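Local structure of phytase (Citrobacter braakii, 3ZHC) at residues B[85-90]-B[393-398]; B[277-282]-B[324-329]; B[288-293]-B[423-428]; B[359-362]-B[367-370]; B[403-408]-B[414-419]. The protein belongs, as a phytase, to branch 2 of the histidine phosphatase superfamily, enzymes built on an alpha/beta core with a central mixed sheet. The protein carries 2 engineered substitutions. All coordinates share one frame; numbering follows the deposited sequence.

Interaction 1 (B[85-90]-B[393-398]); sequences RLWFTS and AGKVDL
A cation-pi contact joins the last turn of helix 71-90 to strand 394-398 of the central mixed sheet. Its partners are W87 on the helix and K395 on the strand. The ammonium of K395 comes in over one face of the indole. NZ lies 3.6 Å from the centroid of the W87 six-membered ring, 28° off the ring normal. It is offset toward the rim on the CZ2-CH2 side, and K395 NZ is 3.3 Å from W87 CZ2. The backbones stay well apart, with W87 CA 12.0 Å from K395 CA. Long side chains cover that gap. K395 has CG anti to its backbone N (chi1 -170°) and the rest of the chain extended, which carries NZ out to the ring. The two side chains cross at about a right angle. The same NZ forms a salt bridge with E357 of strand 353-361, so the ammonium has a carboxylate partner as well as the ring. Within the helix, F88 CE1 lies at the edge of the W87 indole, in its plane. S90 OG donates to W87 O over 2.8 Å. The contact is small and lies near the surface. W87 also packs on L30 of strand 28-38 and on E357. K395 touches S372 and V374 of strand 366-375, the neighbour of strand 394-398 in the sheet. The end of helix 71-90 is thus joined to three strands of the sheet.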
# COMPACT_ATOMS: atom_id res chain seq x y z
N ARG B 85 -0.12 -19.38 23.86
CA ARG B 85 0.12 -20.56 24.74
C ARG B 85 0.35 -21.82 23.88
O ARG B 85 1.33 -22.51 24.07
CB ARG B 85 -1.07 -20.80 25.68
CG ARG B 85 -0.94 -22.03 26.64
CD ARG B 85 -2.31 -22.47 27.19
NE ARG B 85 -2.21 -23.73 27.95
CZ ARG B 85 -1.81 -23.85 29.23
NH1 ARG B 85 -1.43 -22.77 29.97
NH2 ARG B 85 -1.76 -25.07 29.80
N LEU B 86 -0.58 -22.08 22.95
CA LEU B 86 -0.50 -23.24 22.04
C LEU B 86 0.72 -23.20 21.14
O LEU B 86 1.40 -24.21 20.95
CB LEU B 86 -1.78 -23.35 21.19
CG LEU B 86 -3.09 -23.63 21.95
CD1 LEU B 86 -4.30 -23.29 21.12
CD2 LEU B 86 -3.14 -25.11 22.45
N TRP B 87 1.02 -22.01 20.59
CA TRP B 87 2.16 -21.85 19.69
C TRP B 87 3.50 -21.98 20.44
O TRP B 87 4.37 -22.71 19.99
CB TRP B 87 2.08 -20.52 18.92
CG TRP B 87 3.03 -20.50 17.79
CD1 TRP B 87 2.89 -21.14 16.58
CD2 TRP B 87 4.28 -19.83 17.75
NE1 TRP B 87 3.98 -20.89 15.79
CE2 TRP B 87 4.85 -20.09 16.48
CE3 TRP B 87 4.98 -19.02 18.66
CZ2 TRP B 87 6.09 -19.58 16.10
CZ3 TRP B 87 6.22 -18.51 18.28
CH2 TRP B 87 6.76 -18.78 17.01
N PHE B 88 3.64 -21.28 21.57
CA PHE B 88 4.88 -21.38 22.39
C PHE B 88 5.12 -22.79 22.97
O PHE B 88 6.27 -23.22 23.13
CB PHE B 88 4.91 -20.34 23.54
CG PHE B 88 5.01 -18.88 23.09
CD1 PHE B 88 5.83 -18.49 22.00
CD2 PHE B 88 4.31 -17.89 23.78
CE1 PHE B 88 5.92 -17.13 21.61
CE2 PHE B 88 4.39 -16.53 23.39
CZ PHE B 88 5.20 -16.16 22.30
N THR B 89 4.03 -23.50 23.27
CA THR B 89 4.10 -24.88 23.78
C THR B 89 4.52 -25.86 22.68
O THR B 89 5.32 -26.76 22.93
CB THR B 89 2.74 -25.32 24.46
OG1 THR B 89 2.48 -24.48 25.59
CG2 THR B 89 2.79 -26.78 24.91
N SER B 90 4.00 -25.68 21.45
CA SER B 90 4.36 -26.54 20.31
C SER B 90 5.84 -26.42 19.90
O SER B 90 6.41 -27.36 19.35
CB SER B 90 3.48 -26.25 19.10
OG SER B 90 3.80 -25.00 18.52
N ALA B 393 -3.99 -16.84 14.58
CA ALA B 393 -4.02 -15.39 14.54
C ALA B 393 -3.22 -14.97 13.33
O ALA B 393 -2.39 -15.73 12.83
CB ALA B 393 -3.40 -14.79 15.80
N GLY B 394 -3.47 -13.76 12.84
CA GLY B 394 -2.70 -13.20 11.75
C GLY B 394 -1.24 -13.04 12.20
O GLY B 394 -0.97 -12.74 13.36
N LYS B 395 -0.31 -13.27 11.28
CA LYS B 395 1.12 -13.13 11.56
C LYS B 395 1.82 -12.65 10.29
O LYS B 395 1.69 -13.29 9.22
CB LYS B 395 1.70 -14.45 12.06
CG LYS B 395 3.13 -14.35 12.60
CD LYS B 395 3.54 -15.62 13.39
CE LYS B 395 4.94 -15.45 14.07
NZ LYS B 395 5.32 -16.57 15.04
N VAL B 396 2.53 -11.52 10.41
CA VAL B 396 3.29 -10.92 9.33
C VAL B 396 4.77 -10.97 9.72
O VAL B 396 5.15 -10.49 10.79
CB VAL B 396 2.87 -9.46 9.05
CG1 VAL B 396 3.83 -8.78 8.08
CG2 VAL B 396 1.44 -9.41 8.51
N ASP B 397 5.59 -11.56 8.84
CA ASP B 397 7.02 -11.68 9.05
C ASP B 397 7.66 -10.32 8.78
O ASP B 397 7.57 -9.80 7.67
CB ASP B 397 7.62 -12.76 8.12
CG ASP B 397 9.03 -13.22 8.55
OD1 ASP B 397 9.71 -12.54 9.41
OD2 ASP B 397 9.45 -14.29 8.02
N LEU B 398 8.28 -9.74 9.81
CA LEU B 398 8.95 -8.43 9.70
C LEU B 398 10.43 -8.63 9.36
O LEU B 398 11.06 -9.64 9.80
CB LEU B 398 8.77 -7.61 10.97
CG LEU B 398 7.31 -7.39 11.41
CD1 LEU B 398 7.28 -6.56 12.63
CD2 LEU B 398 6.45 -6.73 10.31

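Interaction 2 (B[277-282]-B[324-329]); sequences LLQRTP and HDTNLA
Q279 lays its amide against the side chain of T326. Its NE2 is 3.5 Å from T326 CG2, and its CD is 3.8 Å from T326 CB. The bend of the Q279 chain at chi2 (-68°) brings the amide obliquely across the T326 CB-CG2 bond. Q279 CB meets A329 CB at 3.5 Å. R280 continues the contact with its aliphatic part. R280 CG sits 3.4 Å from A329 O and 3.9 Å from A329 CB, so the small alanine side chain touches both Q279 and R280. The backbones come close here, with R280 CA and A329 CA 5.4 Å apart. The contact joins the end of helix 260-280, which widens into a pi-type turn, to the first turns of helix 325-335. H324 and D325, at the start of the latter, are probably the His-Asp pair of branch 2 histidine phosphatases. As in relatives, they lie by the Arg-His-Gly motif: the H324 ring meets that of H39, and D325 forms a salt bridge with R38. H324 N donates to N327 OD1 over 3.0 Å, on a lone pair in the carbonyl plane. Q279 OE1 accepts from N330 ND2, while R280 NH1 bonds S332 OG and R280 NE pairs with D276.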
# COMPACT_ATOMS: atom_id res chain seq x y z
N LEU B 277 3.81 10.25 10.81
CA LEU B 277 4.42 11.55 11.06
C LEU B 277 4.80 11.77 12.53
O LEU B 277 5.94 12.11 12.83
CB LEU B 277 3.48 12.69 10.61
CG LEU B 277 3.22 12.85 9.13
CD1 LEU B 277 2.31 14.04 8.90
CD2 LEU B 277 4.54 13.02 8.31
N LEU B 278 3.85 11.58 13.43
CA LEU B 278 4.08 11.93 14.87
C LEU B 278 4.82 10.89 15.71
O LEU B 278 5.41 11.27 16.72
CB LEU B 278 2.73 12.29 15.55
CG LEU B 278 1.97 13.50 14.99
CD1 LEU B 278 0.68 13.74 15.83
CD2 LEU B 278 2.82 14.80 14.93
N GLN B 279 4.80 9.61 15.30
CA GLN B 279 5.42 8.52 16.10
C GLN B 279 6.51 7.70 15.41
O GLN B 279 7.35 7.11 16.10
CB GLN B 279 4.33 7.58 16.62
CG GLN B 279 3.21 8.29 17.45
CD GLN B 279 3.69 8.83 18.81
OE1 GLN B 279 4.82 8.57 19.25
NE2 GLN B 279 2.81 9.59 19.49
N ARG B 280 6.50 7.62 14.06
CA ARG B 280 7.53 6.84 13.33
C ARG B 280 8.72 7.69 12.80
O ARG B 280 9.78 7.14 12.49
CB ARG B 280 6.93 6.04 12.19
CG ARG B 280 5.73 5.14 12.58
CD ARG B 280 5.58 3.88 11.65
NE ARG B 280 6.03 4.19 10.29
CZ ARG B 280 7.13 3.72 9.68
NH1 ARG B 280 7.97 2.83 10.25
NH2 ARG B 280 7.37 4.13 8.44
N THR B 281 8.54 9.01 12.69
CA THR B 281 9.62 9.93 12.28
C THR B 281 10.81 9.69 13.21
O THR B 281 10.69 9.95 14.40
CB THR B 281 9.15 11.39 12.33
OG1 THR B 281 8.06 11.57 11.44
CG2 THR B 281 10.31 12.38 11.95
N PRO B 282 11.96 9.18 12.66
CA PRO B 282 13.13 8.77 13.49
C PRO B 282 13.52 9.72 14.60
O PRO B 282 13.82 9.27 15.69
CB PRO B 282 14.26 8.67 12.46
CG PRO B 282 13.57 8.21 11.24
CD PRO B 282 12.24 8.94 11.22
N HIS B 324 0.86 0.94 24.19
CA HIS B 324 -0.09 1.62 23.32
C HIS B 324 0.35 1.58 21.87
O HIS B 324 1.49 1.14 21.55
CB HIS B 324 -0.21 3.07 23.78
CG HIS B 324 -0.35 3.21 25.26
ND1 HIS B 324 -1.56 3.18 25.90
CD2 HIS B 324 0.58 3.38 26.23
CE1 HIS B 324 -1.38 3.32 27.20
NE2 HIS B 324 -0.09 3.45 27.43
N ASP B 325 -0.54 2.04 20.99
CA ASP B 325 -0.22 2.15 19.55
C ASP B 325 0.96 3.09 19.28
O ASP B 325 1.76 2.85 18.36
CB ASP B 325 -1.47 2.55 18.65
CG ASP B 325 -2.40 3.61 19.28
OD1 ASP B 325 -2.05 4.25 20.31
OD2 ASP B 325 -3.50 3.80 18.71
N THR B 326 1.09 4.14 20.11
CA THR B 326 2.20 5.08 20.02
C THR B 326 3.54 4.35 20.14
O THR B 326 4.45 4.61 19.37
CB THR B 326 2.10 6.18 21.09
OG1 THR B 326 2.08 5.59 22.39
CG2 THR B 326 0.83 7.02 20.90
N ASN B 327 3.62 3.41 21.10
CA ASN B 327 4.84 2.62 21.33
C ASN B 327 5.18 1.68 20.18
O ASN B 327 6.34 1.57 19.81
CB ASN B 327 4.73 1.81 22.64
CG ASN B 327 4.43 2.69 23.85
OD1 ASN B 327 3.45 2.47 24.55
ND2 ASN B 327 5.27 3.68 24.09
N LEU B 328 4.16 1.00 19.61
CA LEU B 328 4.37 0.14 18.43
C LEU B 328 4.92 0.96 17.26
O LEU B 328 5.83 0.52 16.56
CB LEU B 328 3.08 -0.57 17.99
CG LEU B 328 2.41 -1.56 18.97
CD1 LEU B 328 1.16 -2.14 18.33
CD2 LEU B 328 3.36 -2.68 19.40
N ALA B 329 4.34 2.15 17.06
CA ALA B 329 4.78 3.06 16.00
C ALA B 329 6.22 3.58 16.26
O ALA B 329 6.99 3.67 15.32
CB ALA B 329 3.81 4.21 15.84

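Interaction 3 (B[288-293]-B[423-428]); sequences RATPLL and EIRVPE
T290 and V426 share the hydrogen bond of this contact. V426 N donates to T290 OG1 over 2.9 Å, and the bond is almost straight (176° at the hydrogen). The threonine turns OG1 anti to its carbonyl carbon, beside its backbone N (chi1 -71°). From there the same oxygen also bonds R286 O, one turn earlier in the helix. The hydroxyl therefore bridges its own helix and the 423-428 segment. Van der Waals contacts lie beside this bond. T290 CG2 lies 3.3 Å from V426 O, and T290 OG1 is 3.6 Å from R425 CA. The apolar part is a single pair, L293 CD1 with I424 CG1 at 4.0 Å, whose side chains cross at about a right angle. R425 carries the charge. Its chain bends at chi3, its guanidinium comes obliquely near T290 CG2, and its NE forms a salt bridge with D294 of helix 282-301. R286 NE also bonds I424 O, at the end of helix 414-424. The contact places the end of helix 414-424, and the turn that follows it, against the kinked middle of helix 282-301. Helix 325-335 borders the apolar pair, with L331 on L293 and L335 on I424, while P291 packs on L146 and V431.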
# COMPACT_ATOMS: atom_id res chain seq x y z
N ARG B 288 11.68 8.14 21.96
CA ARG B 288 10.51 7.50 22.61
C ARG B 288 10.62 5.98 22.75
O ARG B 288 10.17 5.44 23.74
CB ARG B 288 9.19 7.87 21.91
CG ARG B 288 8.65 9.21 22.29
CD ARG B 288 7.40 9.57 21.49
NE ARG B 288 6.73 10.80 21.99
CZ ARG B 288 5.84 11.55 21.31
NH1 ARG B 288 5.45 11.23 20.06
NH2 ARG B 288 5.31 12.65 21.89
N ALA B 289 11.23 5.32 21.76
CA ALA B 289 11.41 3.85 21.79
C ALA B 289 12.60 3.37 22.62
O ALA B 289 12.71 2.17 22.84
CB ALA B 289 11.54 3.30 20.35
N THR B 290 13.49 4.28 23.07
CA THR B 290 14.78 3.87 23.74
C THR B 290 14.61 2.93 24.97
O THR B 290 15.25 1.85 25.00
CB THR B 290 15.72 5.12 24.05
OG1 THR B 290 16.26 5.62 22.82
CG2 THR B 290 16.87 4.76 24.98
N PRO B 291 13.77 3.31 25.98
CA PRO B 291 13.55 2.42 27.13
C PRO B 291 13.04 1.02 26.75
O PRO B 291 13.53 0.05 27.28
CB PRO B 291 12.50 3.17 27.94
CG PRO B 291 12.68 4.54 27.60
CD PRO B 291 13.06 4.58 26.16
N LEU B 292 12.07 0.95 25.83
CA LEU B 292 11.55 -0.36 25.37
C LEU B 292 12.62 -1.16 24.60
O LEU B 292 12.75 -2.37 24.82
CB LEU B 292 10.26 -0.20 24.55
CG LEU B 292 8.99 -0.01 25.39
CD1 LEU B 292 7.84 0.56 24.55
CD2 LEU B 292 8.57 -1.33 26.07
N LEU B 293 13.36 -0.49 23.72
CA LEU B 293 14.51 -1.11 23.02
C LEU B 293 15.56 -1.66 24.01
O LEU B 293 16.08 -2.77 23.81
CB LEU B 293 15.15 -0.14 22.03
CG LEU B 293 14.27 0.17 20.80
CD1 LEU B 293 14.80 1.36 20.05
CD2 LEU B 293 14.16 -1.05 19.90
N GLU B 423 22.94 1.58 17.87
CA GLU B 423 23.02 2.64 16.88
C GLU B 423 21.84 3.60 16.95
O GLU B 423 22.02 4.81 16.92
CB GLU B 423 23.15 2.04 15.47
CG GLU B 423 23.33 3.11 14.36
CD GLU B 423 23.80 2.53 13.06
OE1 GLU B 423 24.80 1.76 13.06
OE2 GLU B 423 23.18 2.85 12.01
N ILE B 424 20.64 3.04 17.03
CA ILE B 424 19.40 3.84 17.03
C ILE B 424 19.04 4.50 18.40
O ILE B 424 18.42 5.56 18.41
CB ILE B 424 18.17 3.00 16.46
CG1 ILE B 424 17.76 1.86 17.39
CG2 ILE B 424 18.51 2.50 15.05
CD1 ILE B 424 16.96 0.70 16.67
N ARG B 425 19.43 3.89 19.52
CA ARG B 425 19.03 4.40 20.85
C ARG B 425 19.58 5.80 21.17
O ARG B 425 20.65 6.16 20.72
CB ARG B 425 19.42 3.43 21.97
CG ARG B 425 20.91 3.32 22.24
CD ARG B 425 21.21 2.24 23.22
NE ARG B 425 20.65 2.49 24.55
CZ ARG B 425 21.17 3.30 25.47
NH1 ARG B 425 22.31 3.99 25.25
NH2 ARG B 425 20.56 3.43 26.64
N VAL B 426 18.81 6.56 21.95
CA VAL B 426 19.18 7.89 22.39
C VAL B 426 19.57 7.73 23.87
O VAL B 426 18.69 7.54 24.70
CB VAL B 426 18.03 8.89 22.21
CG1 VAL B 426 18.41 10.29 22.72
CG2 VAL B 426 17.62 8.95 20.74
N PRO B 427 20.90 7.80 24.21
CA PRO B 427 21.35 7.54 25.62
C PRO B 427 20.71 8.46 26.69
O PRO B 427 20.50 8.02 27.83
CB PRO B 427 22.89 7.71 25.54
CG PRO B 427 23.13 8.45 24.31
CD PRO B 427 22.04 8.14 23.34
N GLU B 428 20.40 9.70 26.30
CA GLU B 428 19.73 10.65 27.19
C GLU B 428 18.30 10.19 27.62
O GLU B 428 17.81 10.62 28.67
CB GLU B 428 19.63 12.04 26.53
CG GLU B 428 20.99 12.79 26.35
CD GLU B 428 21.81 12.36 25.09
OE1 GLU B 428 21.28 11.65 24.20
OE2 GLU B 428 23.00 12.74 25.02

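Interaction 4 (B[359-362]-B[367-370]); sequences WKRT and DWVQ
The R361 guanidinium and the W368 indole are the flat groups that meet here. W368 CZ2 sits over one face of the guanidinium, 3.3 Å above its plane and offset toward the rim. R361 NH1 is 3.5 Å from that carbon. The two planes are 49° apart, so the groups are tilted and not stacked. R361 has CG anti to its backbone N (chi1 -178°), and the chain bends at chi3 to bring one guanidinium face against the CZ2 end of the indole. Its CB also lies 3.7 Å from W368 NE1. At the edge of the W368 ring, near its plane, is W359 O. W368 O has the matching place at the edge of the W359 ring. W359 also packs alongside the CB of Q370. These residues belong to the antiparallel hairpin of strands 353-361 and 366-375. W359 and W368 form a hydrogen-bonded pair, with W359 N to W368 O and W368 N to W359 O both at 2.7 Å. K360 and D367 follow as a non-hydrogen-bonded pair on the other face of the sheet. There D367 OD1 is 3.7 Å from K360 CG, but its distance to K360 NZ is 6.8 Å, too long for a salt bridge. D367 CA adds a CH...O contact to W359 O. Both indole N-H groups are used outside the contact, W359 NE1 by E357 and W368 NE1 by T366, which probably limits how the rings can turn. The cationic guanidinium packs a face on W368 and has D364 as a long, weak ion partner.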
# COMPACT_ATOMS: atom_id res chain seq x y z
N TRP B 359 15.93 -17.45 18.70
CA TRP B 359 16.10 -18.82 18.24
C TRP B 359 17.58 -19.23 18.35
O TRP B 359 18.47 -18.44 18.02
CB TRP B 359 15.66 -18.94 16.78
CG TRP B 359 14.22 -18.77 16.58
CD1 TRP B 359 13.55 -17.60 16.39
CD2 TRP B 359 13.24 -19.81 16.54
NE1 TRP B 359 12.20 -17.84 16.24
CE2 TRP B 359 11.99 -19.20 16.32
CE3 TRP B 359 13.30 -21.21 16.67
CZ2 TRP B 359 10.79 -19.93 16.23
CZ3 TRP B 359 12.10 -21.96 16.57
CH2 TRP B 359 10.87 -21.31 16.35
N LYS B 360 17.83 -20.47 18.82
CA LYS B 360 19.18 -21.04 18.89
C LYS B 360 19.31 -22.07 17.77
O LYS B 360 18.48 -22.99 17.69
CB LYS B 360 19.47 -21.70 20.24
CG LYS B 360 20.95 -22.17 20.41
CD LYS B 360 21.21 -22.91 21.73
CE LYS B 360 20.64 -24.34 21.71
NZ LYS B 360 21.04 -25.14 22.95
N ARG B 361 20.33 -21.91 16.92
CA ARG B 361 20.62 -22.89 15.87
C ARG B 361 21.33 -24.04 16.57
O ARG B 361 22.36 -23.83 17.22
CB ARG B 361 21.48 -22.28 14.79
CG ARG B 361 21.82 -23.20 13.60
CD ARG B 361 22.92 -22.57 12.72
NE ARG B 361 22.43 -21.74 11.63
CZ ARG B 361 23.17 -20.82 10.98
NH1 ARG B 361 24.46 -20.57 11.30
NH2 ARG B 361 22.60 -20.13 9.98
N THR B 362 20.78 -25.25 16.44
CA THR B 362 21.32 -26.46 17.12
C THR B 362 22.73 -26.84 16.68
O THR B 362 23.56 -27.21 17.53
CB THR B 362 20.41 -27.71 16.86
OG1 THR B 362 19.04 -27.37 17.11
CG2 THR B 362 20.82 -28.89 17.76
N ASP B 367 22.90 -17.81 18.34
CA ASP B 367 21.60 -17.18 18.66
C ASP B 367 21.16 -16.18 17.57
O ASP B 367 21.94 -15.34 17.13
CB ASP B 367 21.68 -16.50 20.01
CG ASP B 367 22.02 -17.48 21.15
OD1 ASP B 367 21.44 -18.59 21.19
OD2 ASP B 367 22.87 -17.12 22.00
N TRP B 368 19.88 -16.30 17.17
CA TRP B 368 19.27 -15.48 16.12
C TRP B 368 17.95 -14.88 16.59
O TRP B 368 17.26 -15.48 17.42
CB TRP B 368 19.07 -16.33 14.85
CG TRP B 368 20.34 -17.05 14.44
CD1 TRP B 368 20.77 -18.27 14.90
CD2 TRP B 368 21.34 -16.59 13.53
NE1 TRP B 368 21.97 -18.60 14.32
CE2 TRP B 368 22.34 -17.59 13.47
CE3 TRP B 368 21.48 -15.43 12.74
CZ2 TRP B 368 23.48 -17.47 12.65
CZ3 TRP B 368 22.62 -15.31 11.93
CH2 TRP B 368 23.60 -16.33 11.89
N VAL B 369 17.61 -13.70 16.05
CA VAL B 369 16.40 -12.96 16.43
C VAL B 369 15.44 -12.83 15.26
O VAL B 369 15.84 -12.30 14.22
CB VAL B 369 16.73 -11.53 16.95
CG1 VAL B 369 15.44 -10.79 17.35
CG2 VAL B 369 17.68 -11.59 18.11
N GLN B 370 14.20 -13.31 15.42
CA GLN B 370 13.14 -13.15 14.42
C GLN B 370 12.10 -12.17 14.95
O GLN B 370 11.73 -12.24 16.13
CB GLN B 370 12.46 -14.48 14.07
CG GLN B 370 11.65 -14.38 12.76
CD GLN B 370 11.08 -15.68 12.32
OE1 GLN B 370 10.37 -16.34 13.08
NE2 GLN B 370 11.38 -16.08 11.08

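Interaction 5 (B[403-408]-B[414-419]); sequences CEEKNS and LKSFSR
S416 is the tight centre of this contact, and R419, with its long or distant approaches to E404 and E405, is the loose side. E405 N donates to S416 OG over 2.9 Å, at 161°. S416 OG lies beside its own backbone N, anti to the carbonyl carbon (chi1 -77°), which turns it to the loop, where E405 N meets it. The E405 side chain runs past that oxygen, its CB, CG and CD all 3.4 Å from S416 OG. S413 OG, just before the helix, is a further hydrogen-bond partner of S416 OG. Next to them C403 CB packs on S416 CB at 4.1 Å. C403 is also held by its disulfide to C412. A water joins the two segments, accepting from E404 N over 3.0 Å and donating to S416 O. The exposed side is weaker. E404 OE2 and R419 NH2 form a long salt bridge of 3.7 Å, at the guanidinium edge and with the two planes nearly coplanar. E405 OE2 is farther off, 4.2 Å from R419 NH1. On the far side of the helix F417 packs on V369 of strand 366-375. The arrangement is a disulfide-closed loop: C403-C412 ties its two ends, and it folds back on the first turns of helix 414-424.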
# COMPACT_ATOMS: atom_id res chain seq x y z
N CYS B 403 20.41 -5.07 9.83
CA CYS B 403 21.30 -6.08 10.46
C CYS B 403 22.45 -6.48 9.56
O CYS B 403 22.27 -6.66 8.36
CB CYS B 403 20.53 -7.34 10.87
SG CYS B 403 19.53 -7.17 12.34
N GLU B 404 23.64 -6.63 10.15
CA GLU B 404 24.85 -7.01 9.41
C GLU B 404 24.81 -8.48 9.02
O GLU B 404 24.93 -8.82 7.85
CB GLU B 404 26.10 -6.76 10.25
CG GLU B 404 26.36 -5.32 10.62
CD GLU B 404 27.12 -4.56 9.55
OE1 GLU B 404 26.70 -4.61 8.36
OE2 GLU B 404 28.13 -3.89 9.90
N GLU B 405 24.65 -9.34 10.04
CA GLU B 405 24.66 -10.79 9.88
C GLU B 405 23.23 -11.32 9.84
O GLU B 405 22.46 -11.10 10.80
CB GLU B 405 25.42 -11.44 11.05
CG GLU B 405 26.82 -10.82 11.38
CD GLU B 405 27.19 -10.94 12.89
OE1 GLU B 405 27.20 -12.07 13.44
OE2 GLU B 405 27.45 -9.87 13.52
N LYS B 406 22.87 -12.02 8.75
CA LYS B 406 21.54 -12.64 8.57
C LYS B 406 21.62 -14.17 8.34
O LYS B 406 22.62 -14.67 7.83
CB LYS B 406 20.78 -12.02 7.36
CG LYS B 406 19.80 -10.86 7.65
CD LYS B 406 20.46 -9.50 7.75
CE LYS B 406 19.44 -8.36 7.43
NZ LYS B 406 19.08 -8.28 5.93
N ASN B 407 20.54 -14.86 8.72
CA ASN B 407 20.33 -16.31 8.43
C ASN B 407 19.92 -16.56 7.01
O ASN B 407 19.64 -15.62 6.25
CB ASN B 407 19.20 -16.91 9.35
CG ASN B 407 19.70 -17.51 10.60
OD1 ASN B 407 18.93 -17.73 11.52
ND2 ASN B 407 20.99 -17.80 10.66
N SER B 408 19.89 -17.84 6.63
CA SER B 408 19.32 -18.28 5.35
C SER B 408 17.79 -18.07 5.40
O SER B 408 17.17 -17.78 4.36
CB SER B 408 19.64 -19.74 5.06
OG SER B 408 19.14 -20.60 6.09
N LEU B 414 22.09 -12.47 16.95
CA LEU B 414 21.87 -11.84 18.26
C LEU B 414 22.70 -10.54 18.44
O LEU B 414 22.15 -9.51 18.88
CB LEU B 414 22.16 -12.83 19.39
CG LEU B 414 21.79 -12.42 20.82
CD1 LEU B 414 20.29 -12.21 20.97
CD2 LEU B 414 22.29 -13.46 21.79
N LYS B 415 24.01 -10.58 18.11
CA LYS B 415 24.88 -9.40 18.26
C LYS B 415 24.54 -8.31 17.23
O LYS B 415 24.63 -7.14 17.54
CB LYS B 415 26.37 -9.79 18.19
CG LYS B 415 26.83 -10.63 19.40
CD LYS B 415 28.37 -10.76 19.48
CE LYS B 415 28.96 -11.42 18.24
NZ LYS B 415 30.45 -11.52 18.31
N SER B 416 24.14 -8.72 16.01
CA SER B 416 23.69 -7.76 14.96
C SER B 416 22.41 -7.04 15.40
O SER B 416 22.26 -5.84 15.16
CB SER B 416 23.44 -8.43 13.60
OG SER B 416 24.63 -8.71 12.91
N PHE B 417 21.50 -7.79 16.03
CA PHE B 417 20.27 -7.22 16.58
C PHE B 417 20.60 -6.22 17.68
O PHE B 417 20.12 -5.08 17.64
CB PHE B 417 19.32 -8.32 17.12
CG PHE B 417 18.05 -7.78 17.73
CD1 PHE B 417 17.02 -7.30 16.92
CD2 PHE B 417 17.89 -7.74 19.12
CE1 PHE B 417 15.83 -6.78 17.48
CE2 PHE B 417 16.70 -7.23 19.69
CZ PHE B 417 15.67 -6.75 18.86
N SER B 418 21.43 -6.65 18.64
CA SER B 418 21.84 -5.79 19.76
C SER B 418 22.60 -4.53 19.30
O SER B 418 22.37 -3.45 19.82
CB SER B 418 22.70 -6.57 20.75
OG SER B 418 22.94 -5.82 21.91
N ARG B 419 23.48 -4.69 18.31
CA ARG B 419 24.27 -3.54 17.78
C ARG B 419 23.41 -2.53 17.01
O ARG B 419 23.72 -1.35 17.01
CB ARG B 419 25.49 -4.04 16.95
CG ARG B 419 26.67 -4.48 17.86
CD ARG B 419 27.92 -5.03 17.09
NE ARG B 419 28.21 -4.26 15.85
CZ ARG B 419 27.89 -4.64 14.59
NH1 ARG B 419 27.25 -5.80 14.32
NH2 ARG B 419 28.21 -3.83 13.57
O HOH W 1 23.78 -5.35 12.83

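In the fold
Interaction 2 holds H324 and D325, which probably lie in the family's active site next to R38 and H39. Its centre is about 13 Å from that of interaction 3, 24 Å from those of interactions 1 and 5, and 28 Å from that of interaction 4. Interactions 2 and 3 touch through Q279 and R288. Interactions 4 and 5 are the closest pair, with centres about 10 Å apart. D367 O and L414 N make a probable hydrogen bond of 2.9 Å between them. Interaction 1 lies on the same sheet as interaction 4, and W87 CH2 is 4.3 Å from W359 CZ2. Interaction 5 uses the start of helix 414-424 and interaction 3 its end.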